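Transcription factor SKN7 (Chaetomium thermophilum, PDB 5D5W) binds heat-shock-element DNA through the HSF-type domain present here and, as a transcription factor, probably adjusts gene expression to osmotic and oxidative stress. Local coordinates at residues Val32-Phe38 and Phe52-Val56; Met11-Tyr17 and Ile42-Phe47; Trp23-Ser29 and Lys86-Ala92. All coordinates share one frame; numbering follows the deposited sequence.

Overall arrangement
From the N terminus, helix 3-12 runs into M11-Y17, which later pairs with I42-F47 in contact 2. Next comes the turn W23-S29, whose partner K86-A92 lies far along the chain, so contact 3 closes the longest loop. Contact 1, between V32-F38 and F52-V56, falls wholly within that loop, whereas contact 2 crosses both of the others. Contacts 1 and 2 share helix 35-46: contact 1 ties it to helix 52-61, contact 2 to the end of helix 3-12, and F38 touches the methyl of M11 where they meet. L12, packed on W23 and F90, joins contact 2 to contact 3, which fastens the segment after strand 82-86 to the turn between strands 21-23 and 30-33.

Contact 1: Val32-Phe38 and Phe52-Val56; sequences VLENEKF and FASFV. With nucleotides of chain A.
The helix-turn-helix of the HSF-type domain is held together here by F38, from its first helix, and F52 and F55, from the second, with V32 of the preceding strand wedged among them. F38 directs the rim atom CZ over the centre of the F55 ring, 3.8 Å from F55 CE2, an edge-to-face pair with planes 67° apart. Against F52 it meets rim to rim instead: F38 CE2 lies 3.4 Å from F52 CE1, and the planes stand at 82°. With CG opposite the backbone N (chi1 179°), F55 turns a ring face to F38. Branching at CB suits V32, since its two methyls serve different rings, CG1 approaching F52 CE1 at 3.8 Å and CG2 approaching F55 CE2 at 4.1 Å. In the winged helix-turn-helix of this family, helix 52-61 is the recognition helix, and its outward side carries a small polar residue: S54 OG donates a 2.6 Å hydrogen bond to the phosphate oxygen OP2 of DT4 of chain A. N35, on the first turn of helix 35-46, sets its OD1 above the centre of the F52 ring, 4.1 Å from F52 CE2. An edge-to-face contact with W83 joins F52 to the sheet as well.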
loop_
_atom_site.group_PDB
_atom_site.type_symbol
_atom_site.label_atom_id
_atom_site.label_comp_id
_atom_site.label_asym_id
_atom_site.label_seq_id
_atom_site.Cartn_x
_atom_site.Cartn_y
_atom_site.Cartn_z
ATOM N N VAL B 32 10.436 6.862 -4.272
ATOM C CA VAL B 32 9.704 7.047 -3.013
ATOM C C VAL B 32 10.106 5.919 -2.067
ATOM O O VAL B 32 10.115 4.754 -2.452
ATOM C CB VAL B 32 8.174 7.039 -3.214
ATOM C CG1 VAL B 32 7.457 7.106 -1.874
ATOM C CG2 VAL B 32 7.739 8.200 -4.095
ATOM N N LEU B 33 10.425 6.276 -0.827
ATOM C CA LEU B 33 11.104 5.368 0.099
ATOM C C LEU B 33 10.806 5.811 1.521
ATOM O O LEU B 33 10.838 7.001 1.800
ATOM C CB LEU B 33 12.614 5.407 -0.171
ATOM C CG LEU B 33 13.581 4.812 0.857
ATOM C CD1 LEU B 33 13.234 3.356 1.140
ATOM C CD2 LEU B 33 15.023 4.952 0.376
ATOM N N GLU B 34 10.518 4.863 2.412
ATOM C CA GLU B 34 10.089 5.164 3.789
ATOM C C GLU B 34 8.605 5.515 3.732
ATOM O O GLU B 34 8.190 6.649 4.006
ATOM C CB GLU B 34 10.928 6.285 4.442
ATOM C CG GLU B 34 10.829 6.373 5.964
ATOM C CD GLU B 34 11.732 7.454 6.552
ATOM O OE1 GLU B 34 11.212 8.361 7.243
ATOM O OE2 GLU B 34 12.962 7.405 6.320
ATOM N N ASN B 35 7.817 4.509 3.364
ATOM C CA ASN B 35 6.382 4.656 3.177
ATOM C C ASN B 35 5.657 5.216 4.402
ATOM O O ASN B 35 4.631 5.873 4.273
ATOM C CB ASN B 35 5.777 3.319 2.745
ATOM C CG ASN B 35 6.057 2.994 1.285
ATOM O OD1 ASN B 35 5.357 2.185 0.682
ATOM N ND2 ASN B 35 7.078 3.629 0.710
ATOM N N GLU B 36 6.202 4.975 5.583
ATOM C CA GLU B 36 5.672 5.567 6.805
ATOM C C GLU B 36 5.505 7.070 6.638
ATOM O O GLU B 36 4.391 7.575 6.659
ATOM C CB GLU B 36 6.613 5.299 7.987
ATOM C CG GLU B 36 6.557 3.883 8.531
ATOM C CD GLU B 36 7.248 2.849 7.655
ATOM O OE1 GLU B 36 6.556 1.903 7.203
ATOM O OE2 GLU B 36 8.472 2.981 7.418
ATOM N N LYS B 37 6.619 7.777 6.449
ATOM C CA LYS B 37 6.612 9.242 6.467
ATOM C C LYS B 37 6.031 9.855 5.193
ATOM O O LYS B 37 5.369 10.889 5.266
ATOM C CB LYS B 37 8.015 9.795 6.715
ATOM C CG LYS B 37 8.000 11.213 7.278
ATOM C CD LYS B 37 9.361 11.899 7.185
ATOM C CE LYS B 37 9.249 13.404 7.422
ATOM N NZ LYS B 37 10.300 14.196 6.714
ATOM N N PHE B 38 6.274 9.227 4.039
ATOM C CA PHE B 38 5.726 9.712 2.756
ATOM C C PHE B 38 4.204 9.625 2.698
ATOM O O PHE B 38 3.515 10.596 2.376
ATOM C CB PHE B 38 6.303 8.922 1.573
ATOM C CG PHE B 38 5.622 9.227 0.274
ATOM C CD1 PHE B 38 5.783 10.461 -0.320
ATOM C CD2 PHE B 38 4.784 8.302 -0.331
ATOM C CE1 PHE B 38 5.148 10.760 -1.511
ATOM C CE2 PHE B 38 4.142 8.601 -1.520
ATOM C CZ PHE B 38 4.325 9.831 -2.112
ATOM N N PHE B 52 -1.266 5.003 -0.241
ATOM C CA PHE B 52 -0.183 4.879 -1.206
ATOM C C PHE B 52 -0.692 4.293 -2.510
ATOM O O PHE B 52 -0.257 4.694 -3.578
ATOM C CB PHE B 52 0.924 4.004 -0.641
ATOM C CG PHE B 52 2.193 4.062 -1.426
ATOM C CD1 PHE B 52 3.025 5.164 -1.337
ATOM C CD2 PHE B 52 2.560 3.006 -2.254
ATOM C CE1 PHE B 52 4.203 5.214 -2.072
ATOM C CE2 PHE B 52 3.728 3.057 -2.989
ATOM C CZ PHE B 52 4.556 4.159 -2.894
ATOM N N ALA B 53 -1.626 3.352 -2.406
ATOM C CA ALA B 53 -2.182 2.669 -3.563
ATOM C C ALA B 53 -2.849 3.628 -4.540
ATOM O O ALA B 53 -2.785 3.420 -5.750
ATOM C CB ALA B 53 -3.168 1.610 -3.109
ATOM N N SER B 54 -3.473 4.680 -4.012
ATOM C CA SER B 54 -4.081 5.726 -4.837
ATOM C C SER B 54 -3.031 6.599 -5.522
ATOM O O SER B 54 -3.254 7.100 -6.634
ATOM C CB SER B 54 -5.015 6.579 -3.992
ATOM O OG SER B 54 -6.020 5.768 -3.418
ATOM N N PHE B 55 -1.886 6.780 -4.867
ATOM C CA PHE B 55 -0.753 7.464 -5.487
ATOM C C PHE B 55 -0.220 6.630 -6.630
ATOM O O PHE B 55 0.068 7.138 -7.700
ATOM C CB PHE B 55 0.357 7.685 -4.457
ATOM C CG PHE B 55 1.583 8.361 -5.009
ATOM C CD1 PHE B 55 1.533 9.673 -5.423
ATOM C CD2 PHE B 55 2.778 7.678 -5.101
ATOM C CE1 PHE B 55 2.655 10.303 -5.929
ATOM C CE2 PHE B 55 3.911 8.298 -5.595
ATOM C CZ PHE B 55 3.844 9.618 -6.013
ATOM N N VAL B 56 -0.076 5.333 -6.387
ATOM C CA VAL B 56 0.381 4.419 -7.415
ATOM C C VAL B 56 -0.577 4.414 -8.609
ATOM O O VAL B 56 -0.135 4.468 -9.754
ATOM C CB VAL B 56 0.547 2.998 -6.851
ATOM C CG1 VAL B 56 0.714 1.977 -7.975
ATOM C CG2 VAL B 56 1.741 2.949 -5.909
ATOM P P DT A 4 -8.597 7.585 -1.194
ATOM O OP1 DT A 4 -8.875 7.905 0.226
ATOM O OP2 DT A 4 -7.211 7.286 -1.644
ATOM O "O5'" DT A 4 -9.531 6.359 -1.604
ATOM C "C5'" DT A 4 -10.964 6.461 -1.506
ATOM C "C4'" DT A 4 -11.609 5.201 -2.035
ATOM O "O4'" DT A 4 -11.545 5.164 -3.482
ATOM C "C3'" DT A 4 -10.955 3.909 -1.548
ATOM O "O3'" DT A 4 -11.972 3.061 -1.015
ATOM C "C2'" DT A 4 -10.311 3.322 -2.792
ATOM C "C1'" DT A 4 -11.207 3.855 -3.894
ATOM N N1 DT A 4 -10.608 3.943 -5.242
ATOM C C2 DT A 4 -11.374 3.555 -6.319
ATOM O O2 DT A 4 -12.513 3.130 -6.211
ATOM N N3 DT A 4 -10.748 3.671 -7.534
ATOM C C4 DT A 4 -9.472 4.140 -7.775
ATOM O O4 DT A 4 -9.053 4.208 -8.926
ATOM C C5 DT A 4 -8.730 4.534 -6.604
ATOM C C7 DT A 4 -7.331 5.031 -6.768
ATOM C C6 DT A 4 -9.328 4.421 -5.413
#

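Contact 2: Met11-Tyr17 and Ile42-Phe47; sequences MLEDPSY and ILPKHF
The hydroxyl oxygen of Y17 accepts a hydrogen bond from H46 NE2 at 3.1 Å, nearly straight at 165°, while the methylene CD of K45 rests 3.6 Å from Y17 OH. This bond joins the turn after the N-terminal helix to the last turn of helix 35-46, the first helix of the helix-turn-helix unit. The oxygen lies close to the imidazole plane, so the ring's N-H is well aimed, and the two rings meet rim to rim. H46 turns its CG away from its own carbonyl carbon (chi1 -61°), which sets the imidazole with its NE2 edge to Y17 and a face to M11. A flexible methionine suits that face: M11 CG sits over its middle, 3.9 Å from H46 NE2, in a CH-pi contact. I42 covers the tyrosine likewise, CG2 over the ring centre and CD1 3.8 Å from Y17 CD1. D14 CG lies over the opposite face, toward its rim, and D14 OD1 accepts hydrogen bonds from both S16 N and S16 OG, the former closing an Asx turn just before Y17. F47, packed on a DNA phosphate, presents its rim to the methionine, F47 CE2 lying 4.3 Å from M11 SD.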
loop_
_atom_site.group_PDB
_atom_site.type_symbol
_atom_site.label_atom_id
_atom_site.label_comp_id
_atom_site.label_asym_id
_atom_site.label_seq_id
_atom_site.Cartn_x
_atom_site.Cartn_y
_atom_site.Cartn_z
ATOM N N MET B 11 6.680 18.330 -5.517
ATOM C CA MET B 11 7.003 17.453 -4.396
ATOM C C MET B 11 8.485 17.078 -4.452
ATOM O O MET B 11 9.180 17.046 -3.438
ATOM C CB MET B 11 6.143 16.185 -4.502
ATOM C CG MET B 11 5.832 15.455 -3.211
ATOM S SD MET B 11 4.846 13.994 -3.593
ATOM C CE MET B 11 6.071 13.010 -4.444
ATOM N N LEU B 12 8.956 16.799 -5.664
ATOM C CA LEU B 12 10.334 16.402 -5.893
ATOM C C LEU B 12 11.280 17.606 -5.930
ATOM O O LEU B 12 12.497 17.439 -5.888
ATOM C CB LEU B 12 10.432 15.615 -7.206
ATOM C CG LEU B 12 9.831 14.204 -7.194
ATOM C CD1 LEU B 12 9.477 13.728 -8.593
ATOM C CD2 LEU B 12 10.793 13.235 -6.537
ATOM N N GLU B 13 10.719 18.811 -5.997
ATOM C CA GLU B 13 11.503 20.045 -6.065
ATOM C C GLU B 13 11.932 20.496 -4.660
ATOM O O GLU B 13 12.620 21.509 -4.510
ATOM C CB GLU B 13 10.668 21.144 -6.756
ATOM C CG GLU B 13 11.452 22.171 -7.566
ATOM C CD GLU B 13 10.576 22.978 -8.529
ATOM O OE1 GLU B 13 11.065 23.346 -9.623
ATOM O OE2 GLU B 13 9.400 23.250 -8.202
ATOM N N ASP B 14 11.536 19.737 -3.639
ATOM C CA ASP B 14 11.704 20.141 -2.241
ATOM C C ASP B 14 12.699 19.253 -1.481
ATOM O O ASP B 14 12.449 18.061 -1.293
ATOM C CB ASP B 14 10.347 20.107 -1.540
ATOM C CG ASP B 14 10.399 20.685 -0.145
ATOM O OD1 ASP B 14 11.501 20.729 0.449
ATOM O OD2 ASP B 14 9.331 21.093 0.355
ATOM N N PRO B 15 13.827 19.837 -1.018
ATOM C CA PRO B 15 14.832 19.033 -0.309
ATOM C C PRO B 15 14.440 18.597 1.110
ATOM O O PRO B 15 15.097 17.720 1.676
ATOM C CB PRO B 15 16.065 19.954 -0.276
ATOM C CG PRO B 15 15.811 20.998 -1.310
ATOM C CD PRO B 15 14.327 21.198 -1.279
ATOM N N SER B 16 13.388 19.190 1.677
ATOM C CA SER B 16 12.837 18.712 2.949
ATOM C C SER B 16 12.586 17.215 2.862
ATOM O O SER B 16 12.885 16.466 3.797
ATOM C CB SER B 16 11.515 19.406 3.282
ATOM O OG SER B 16 11.587 20.797 3.061
ATOM N N TYR B 17 12.055 16.789 1.719
ATOM C CA TYR B 17 11.670 15.397 1.515
ATOM C C TYR B 17 12.814 14.505 1.045
ATOM O O TYR B 17 12.630 13.310 0.909
ATOM C CB TYR B 17 10.532 15.319 0.492
ATOM C CG TYR B 17 9.383 16.278 0.743
ATOM C CD1 TYR B 17 8.978 16.596 2.036
ATOM C CD2 TYR B 17 8.687 16.846 -0.314
ATOM C CE1 TYR B 17 7.923 17.463 2.262
ATOM C CE2 TYR B 17 7.632 17.711 -0.097
ATOM C CZ TYR B 17 7.248 18.013 1.195
ATOM O OH TYR B 17 6.192 18.876 1.445
ATOM N N ILE B 42 3.490 13.393 3.730
ATOM C CA ILE B 42 3.690 14.122 2.472
ATOM C C ILE B 42 2.523 13.939 1.492
ATOM O O ILE B 42 2.039 14.911 0.895
ATOM C CB ILE B 42 5.015 13.696 1.814
ATOM C CG1 ILE B 42 6.170 13.941 2.790
ATOM C CG2 ILE B 42 5.243 14.472 0.527
ATOM C CD1 ILE B 42 7.428 13.169 2.475
ATOM N N LEU B 43 2.053 12.705 1.330
ATOM C CA LEU B 43 0.873 12.484 0.490
ATOM C C LEU B 43 -0.265 13.437 0.841
ATOM O O LEU B 43 -0.790 14.098 -0.043
ATOM C CB LEU B 43 0.386 11.032 0.559
ATOM C CG LEU B 43 0.972 10.070 -0.465
ATOM C CD1 LEU B 43 0.328 8.700 -0.303
ATOM C CD2 LEU B 43 0.773 10.596 -1.882
ATOM N N PRO B 44 -0.629 13.543 2.132
ATOM C CA PRO B 44 -1.750 14.416 2.488
ATOM C C PRO B 44 -1.461 15.908 2.340
ATOM O O PRO B 44 -2.404 16.708 2.254
ATOM C CB PRO B 44 -2.025 14.081 3.962
ATOM C CG PRO B 44 -1.114 12.961 4.328
ATOM C CD PRO B 44 -0.009 12.945 3.326
ATOM N N LYS B 45 -0.183 16.284 2.340
ATOM C CA LYS B 45 0.188 17.675 2.101
ATOM C C LYS B 45 -0.180 18.062 0.674
ATOM O O LYS B 45 -0.776 19.117 0.448
ATOM C CB LYS B 45 1.687 17.912 2.330
ATOM C CG LYS B 45 2.078 18.178 3.776
ATOM C CD LYS B 45 3.591 18.294 3.921
ATOM C CE LYS B 45 4.035 18.182 5.372
ATOM N NZ LYS B 45 5.517 18.052 5.479
ATOM N N HIS B 46 0.157 17.192 -0.276
ATOM C CA HIS B 46 0.002 17.497 -1.698
ATOM C C HIS B 46 -1.298 16.966 -2.322
ATOM O O HIS B 46 -1.761 17.501 -3.320
ATOM C CB HIS B 46 1.225 16.982 -2.462
ATOM C CG HIS B 46 2.513 17.609 -2.016
ATOM N ND1 HIS B 46 3.188 18.548 -2.768
ATOM C CD2 HIS B 46 3.236 17.448 -0.882
ATOM C CE1 HIS B 46 4.274 18.931 -2.121
ATOM N NE2 HIS B 46 4.325 18.280 -0.973
ATOM N N PHE B 47 -1.905 15.943 -1.729
ATOM C CA PHE B 47 -3.053 15.274 -2.347
ATOM C C PHE B 47 -4.216 15.146 -1.370
ATOM O O PHE B 47 -4.131 15.615 -0.234
ATOM C CB PHE B 47 -2.609 13.912 -2.891
ATOM C CG PHE B 47 -1.572 14.013 -3.978
ATOM C CD1 PHE B 47 -1.936 14.369 -5.269
ATOM C CD2 PHE B 47 -0.238 13.771 -3.712
ATOM C CE1 PHE B 47 -0.988 14.475 -6.274
ATOM C CE2 PHE B 47 0.716 13.877 -4.711
ATOM C CZ PHE B 47 0.342 14.229 -5.995
#

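Contact 3: Trp23-Ser29 and Lys86-Ala92; sequences WSDDGDS and KHPEFRA
W23 lays its indole against F90 and A92. The methyl of A92 stands over the five-membered ring in a CH-pi contact, with A92 CB 3.8 Å from W23 CD2, and a residue this small lets the backbone come down onto the same indole face. The far corner of the indole, W23 CH2, lies over the F90 face toward its rim, 3.4 Å from F90 CE2; the planes are inclined by 32°, an oblique meeting. A chi1 of -67° puts CG beside the backbone N, from where the broad ring reaches both partners. Shrinking W23 to an alanine is likely to open a gap beneath the A92 methyl and leave that face of F90 without its aromatic neighbour. Next to this packing the backbones are joined directly, A92 N donating to G27 O at 2.9 Å and 161°, in the carbonyl plane. G27 has a positive phi, and a CB would press on A92, so only glycine fits easily. Water 1 accepts from H87 N at 2.9 Å and lies 2.8 Å from D28 O and from F90 O, bridging the two segments. K86 crosses D28 at a slant, its NZ 4.1 Å from D28 OD1, too far for a salt bridge, while S29 OG is hydrogen-bonded to E84 OE2. The whole fastens the type I turn H87-F90, after strand 82-86, to the first hairpin of the antiparallel sheet in the winged helix-turn-helix fold of HSF-type DNA-binding domains.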
loop_
_atom_site.group_PDB
_atom_site.type_symbol
_atom_site.label_atom_id
_atom_site.label_comp_id
_atom_site.label_asym_id
_atom_site.label_seq_id
_atom_site.Cartn_x
_atom_site.Cartn_y
_atom_site.Cartn_z
ATOM N N TRP B 23 14.513 12.570 -6.779
ATOM C CA TRP B 23 14.905 12.151 -8.125
ATOM C C TRP B 23 15.987 11.086 -8.043
ATOM O O TRP B 23 16.842 11.110 -7.154
ATOM C CB TRP B 23 15.463 13.325 -8.944
ATOM C CG TRP B 23 14.477 14.397 -9.304
ATOM C CD1 TRP B 23 14.352 15.623 -8.720
ATOM C CD2 TRP B 23 13.493 14.348 -10.346
ATOM N NE1 TRP B 23 13.338 16.338 -9.321
ATOM C CE2 TRP B 23 12.798 15.578 -10.323
ATOM C CE3 TRP B 23 13.127 13.383 -11.290
ATOM C CZ2 TRP B 23 11.761 15.867 -11.205
ATOM C CZ3 TRP B 23 12.096 13.675 -12.176
ATOM C CH2 TRP B 23 11.430 14.907 -12.126
ATOM N N SER B 24 15.956 10.160 -8.990
ATOM C CA SER B 24 17.035 9.204 -9.155
ATOM C C SER B 24 18.264 9.968 -9.613
ATOM O O SER B 24 18.151 10.929 -10.369
ATOM C CB SER B 24 16.674 8.147 -10.198
ATOM O OG SER B 24 16.874 8.638 -11.511
ATOM N N ASP B 25 19.430 9.525 -9.158
ATOM C CA ASP B 25 20.719 10.174 -9.460
ATOM C C ASP B 25 20.811 10.739 -10.889
ATOM O O ASP B 25 21.211 11.896 -11.083
ATOM C CB ASP B 25 21.858 9.177 -9.220
ATOM C CG ASP B 25 21.787 8.535 -7.844
ATOM O OD1 ASP B 25 21.858 9.275 -6.835
ATOM O OD2 ASP B 25 21.641 7.293 -7.784
ATOM N N ASP B 26 20.435 9.913 -11.867
ATOM C CA ASP B 26 20.331 10.331 -13.263
ATOM C C ASP B 26 19.487 11.588 -13.389
ATOM O O ASP B 26 19.940 12.599 -13.926
ATOM C CB ASP B 26 19.685 9.228 -14.110
ATOM C CG ASP B 26 20.647 8.099 -14.457
ATOM O OD1 ASP B 26 21.818 8.132 -14.015
ATOM O OD2 ASP B 26 20.225 7.172 -15.189
ATOM N N GLY B 27 18.267 11.515 -12.869
ATOM C CA GLY B 27 17.290 12.600 -12.991
ATOM C C GLY B 27 16.150 12.257 -13.934
ATOM O O GLY B 27 15.302 13.100 -14.214
ATOM N N ASP B 28 16.126 11.009 -14.395
ATOM C CA ASP B 28 15.169 10.542 -15.396
ATOM C C ASP B 28 14.053 9.670 -14.803
ATOM O O ASP B 28 13.115 9.294 -15.512
ATOM C CB ASP B 28 15.907 9.786 -16.515
ATOM C CG ASP B 28 16.880 8.722 -15.989
ATOM O OD1 ASP B 28 16.733 8.269 -14.827
ATOM O OD2 ASP B 28 17.800 8.338 -16.751
ATOM N N SER B 29 14.186 9.344 -13.515
ATOM C CA SER B 29 13.139 8.689 -12.711
ATOM C C SER B 29 13.180 9.246 -11.278
ATOM O O SER B 29 14.129 9.947 -10.913
ATOM C CB SER B 29 13.339 7.170 -12.681
ATOM O OG SER B 29 14.514 6.810 -11.969
ATOM N N LYS B 86 8.916 5.753 -13.491
ATOM C CA LYS B 86 9.524 6.388 -14.653
ATOM C C LYS B 86 8.512 6.725 -15.748
ATOM O O LYS B 86 7.695 5.897 -16.152
ATOM C CB LYS B 86 10.605 5.477 -15.223
ATOM C CG LYS B 86 11.646 6.187 -16.074
ATOM C CD LYS B 86 12.715 5.200 -16.536
ATOM C CE LYS B 86 14.110 5.811 -16.580
ATOM N NZ LYS B 86 15.169 4.798 -16.293
ATOM N N HIS B 87 8.568 7.971 -16.188
ATOM C CA HIS B 87 7.932 8.411 -17.411
ATOM C C HIS B 87 9.062 8.991 -18.266
ATOM O O HIS B 87 9.922 9.708 -17.743
ATOM C CB HIS B 87 6.885 9.468 -17.101
ATOM C CG HIS B 87 5.868 9.660 -18.180
ATOM N ND1 HIS B 87 6.192 10.114 -19.438
ATOM C CD2 HIS B 87 4.527 9.491 -18.176
ATOM C CE1 HIS B 87 5.098 10.204 -20.169
ATOM N NE2 HIS B 87 4.072 9.835 -19.424
ATOM N N PRO B 88 9.090 8.660 -19.572
ATOM C CA PRO B 88 10.148 9.166 -20.459
ATOM C C PRO B 88 10.268 10.694 -20.512
ATOM O O PRO B 88 11.363 11.215 -20.719
ATOM C CB PRO B 88 9.736 8.630 -21.834
ATOM C CG PRO B 88 8.921 7.418 -21.546
ATOM C CD PRO B 88 8.198 7.710 -20.268
ATOM N N GLU B 89 9.150 11.386 -20.319
ATOM C CA GLU B 89 9.062 12.836 -20.442
ATOM C C GLU B 89 9.037 13.585 -19.097
ATOM O O GLU B 89 8.990 14.819 -19.078
ATOM C CB GLU B 89 7.801 13.181 -21.237
ATOM C CG GLU B 89 7.693 12.459 -22.578
ATOM C CD GLU B 89 8.571 13.075 -23.658
ATOM O OE1 GLU B 89 8.191 14.145 -24.182
ATOM O OE2 GLU B 89 9.632 12.494 -23.991
ATOM N N PHE B 90 9.044 12.845 -17.987
ATOM C CA PHE B 90 9.120 13.418 -16.629
ATOM C C PHE B 90 10.565 13.295 -16.167
ATOM O O PHE B 90 11.005 12.211 -15.780
ATOM C CB PHE B 90 8.185 12.653 -15.678
ATOM C CG PHE B 90 8.068 13.242 -14.287
ATOM C CD1 PHE B 90 7.315 14.387 -14.058
ATOM C CD2 PHE B 90 8.658 12.616 -13.199
ATOM C CE1 PHE B 90 7.183 14.915 -12.780
ATOM C CE2 PHE B 90 8.525 13.139 -11.923
ATOM C CZ PHE B 90 7.787 14.288 -11.713
ATOM N N ARG B 91 11.308 14.396 -16.247
ATOM C CA ARG B 91 12.707 14.423 -15.818
ATOM C C ARG B 91 13.003 15.699 -15.067
ATOM O O ARG B 91 12.275 16.679 -15.186
ATOM C CB ARG B 91 13.651 14.345 -17.007
ATOM C CG ARG B 91 13.256 13.349 -18.071
ATOM C CD ARG B 91 14.464 13.007 -18.912
ATOM N NE ARG B 91 14.086 12.403 -20.183
ATOM C CZ ARG B 91 14.918 11.722 -20.970
ATOM N NH1 ARG B 91 16.193 11.538 -20.622
ATOM N NH2 ARG B 91 14.469 11.214 -22.116
ATOM N N ALA B 92 14.100 15.683 -14.318
ATOM C CA ALA B 92 14.463 16.795 -13.436
ATOM C C ALA B 92 14.685 18.125 -14.174
ATOM O O ALA B 92 14.282 19.185 -13.685
ATOM C CB ALA B 92 15.697 16.424 -12.624
HETATM O O HOH W 1 10.456 9.667 -14.845
#